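Local structure of NTP pyrophosphohydrolase MazG-like domain-containing protein (Vibrio sp. DAT722, 2Q73) at the interface of chains A and B. The protein probably hydrolyses nucleoside triphosphates to monophosphates and pyrophosphate as a magnesium-dependent MazG-type house-cleaning enzyme. Coordinates in Å, arbitrary orientation; residue numbers count along the deposited sequence, not the author numbering. Chains: chain A/B, Hypothetical protein.

The interface of chains A and B. Residues chain A 44-45, 56-57, 59; chain B 75-76, 80.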
loop_
_atom_site.group_PDB
_atom_site.type_symbol
_atom_site.label_atom_id
_atom_site.label_comp_id
_atom_site.label_asym_id
_atom_site.label_seq_id
_atom_site.Cartn_x
_atom_site.Cartn_y
_atom_site.Cartn_z
ATOM N N GLY A 44 1.030 12.858 -17.358
ATOM C CA GLY A 44 1.111 12.930 -18.815
ATOM C C GLY A 44 1.676 11.656 -19.430
ATOM O O GLY A 44 1.932 10.671 -18.731
ATOM N N GLN A 45 1.844 11.666 -20.746
ATOM C CA GLN A 45 2.417 10.512 -21.433
ATOM C C GLN A 45 3.882 10.790 -21.767
ATOM O O GLN A 45 4.176 11.598 -22.659
ATOM C CB GLN A 45 1.603 10.170 -22.690
ATOM C CG GLN A 45 2.098 8.948 -23.469
ATOM C CD GLN A 45 2.123 7.687 -22.623
ATOM O OE1 GLN A 45 1.225 7.444 -21.813
ATOM N NE2 GLN A 45 3.174 6.893 -22.780
ATOM N N ALA A 56 3.042 7.285 -15.527
ATOM C CA ALA A 56 2.813 6.261 -16.562
ATOM C C ALA A 56 3.548 4.949 -16.266
ATOM O O ALA A 56 2.931 3.865 -16.290
ATOM C CB ALA A 56 3.185 6.796 -17.984
ATOM N N GLU A 57 4.852 5.033 -15.991
ATOM C CA GLU A 57 5.629 3.830 -15.674
ATOM C C GLU A 57 5.082 3.108 -14.460
ATOM O O GLU A 57 4.942 1.883 -14.483
ATOM C CB GLU A 57 7.105 4.137 -15.451
ATOM C CG GLU A 57 7.894 2.929 -14.974
ATOM C CD GLU A 57 9.374 3.154 -14.998
ATOM O OE1 GLU A 57 9.916 3.682 -13.993
ATOM O OE2 GLU A 57 9.996 2.797 -16.023
ATOM N N LEU A 59 2.087 3.275 -12.993
ATOM C CA LEU A 59 0.782 2.655 -13.311
ATOM C C LEU A 59 0.942 1.338 -14.090
ATOM O O LEU A 59 0.325 0.318 -13.732
ATOM C CB LEU A 59 -0.143 3.617 -14.063
ATOM C CG LEU A 59 -0.742 4.749 -13.206
ATOM C CD1 LEU A 59 -1.401 5.733 -14.127
ATOM C CD2 LEU A 59 -1.738 4.238 -12.142
ATOM N N VAL B 75 -2.323 9.381 -19.075
ATOM C CA VAL B 75 -1.464 8.245 -19.416
ATOM C C VAL B 75 -2.145 7.306 -20.398
ATOM O O VAL B 75 -3.278 6.871 -20.177
ATOM C CB VAL B 75 -1.093 7.442 -18.136
ATOM C CG1 VAL B 75 -0.325 6.158 -18.504
ATOM C CG2 VAL B 75 -0.280 8.307 -17.182
ATOM N N ASN B 76 -1.439 6.980 -21.472
ATOM C CA ASN B 76 -1.851 5.946 -22.404
ATOM C C ASN B 76 -1.133 4.647 -22.039
ATOM O O ASN B 76 0.072 4.508 -22.261
ATOM C CB ASN B 76 -1.500 6.391 -23.820
ATOM C CG ASN B 76 -1.994 5.427 -24.881
ATOM O OD1 ASN B 76 -2.041 4.221 -24.671
ATOM N ND2 ASN B 76 -2.353 5.964 -26.029
ATOM N N THR B 80 2.554 3.194 -23.163
ATOM C CA THR B 80 3.473 2.899 -22.055
ATOM C C THR B 80 4.016 1.466 -22.117
ATOM O O THR B 80 5.227 1.259 -22.042
ATOM C CB THR B 80 2.825 3.247 -20.686
ATOM O OG1 THR B 80 2.426 4.624 -20.719
ATOM C CG2 THR B 80 3.800 3.036 -19.552
#
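A:Ala56 and B:Val75 form the apolar centre, where the first turn of helix 55-72 of chain A meets the loop that leads into helix 77-90 of chain B. The methyl CB of A:Ala56 lies 3.6 Å from CG1 of B:Val75. Both branches of the valine lie against the alanine: CG1, anti to the backbone N (chi1 174°), meets the methyl, and CG2 lies near the alanine CA and also reaches A:Gly44, 3.6 Å from that glycine's carbonyl O. One helical turn further on, CD1 of A:Leu59 reaches the same CG2 loosely. Beside the valine, B:Thr80 meets the same alanine with both branches, its CG2 resting 3.5 Å from the backbone O of A:Ala56 and its hydroxyl OG1 facing the alanine methyl.

The polar rim is built on the amide of A:Gln45. Its chain leaves the backbone extended and bends at chi2 (58°), which brings the flat end group over the start of the chain B helix. There OE1 accepts a hydrogen bond of 2.7 Å from the backbone N of B:Asn76, the donor tilted from the carbonyl plane. On the other branch NE2 donates to OG1 of B:Thr80 at 3.2 Å; the hydroxyl lies practically in the amide plane. Held at both OE1 and NE2, the end group is probably restrained in its rotation. OG1 in turn donates to the backbone O of B:Asn76 (2.8 Å), approaching from above that carbonyl plane. The threonine hydroxyl thus relays between the glutamine of one chain and the helix start of the other, and its donation within chain B orients it to accept from NE2.

By symmetry the patch occurs twice in the two-fold A-B pair. It ties a loop and one of the helices that carry magnesium ligands, 55-72, to the last helix of the partner chain, and so may steady this A-B pairing, if it is the one formed in solution, close to the magnesium-binding acidic residues.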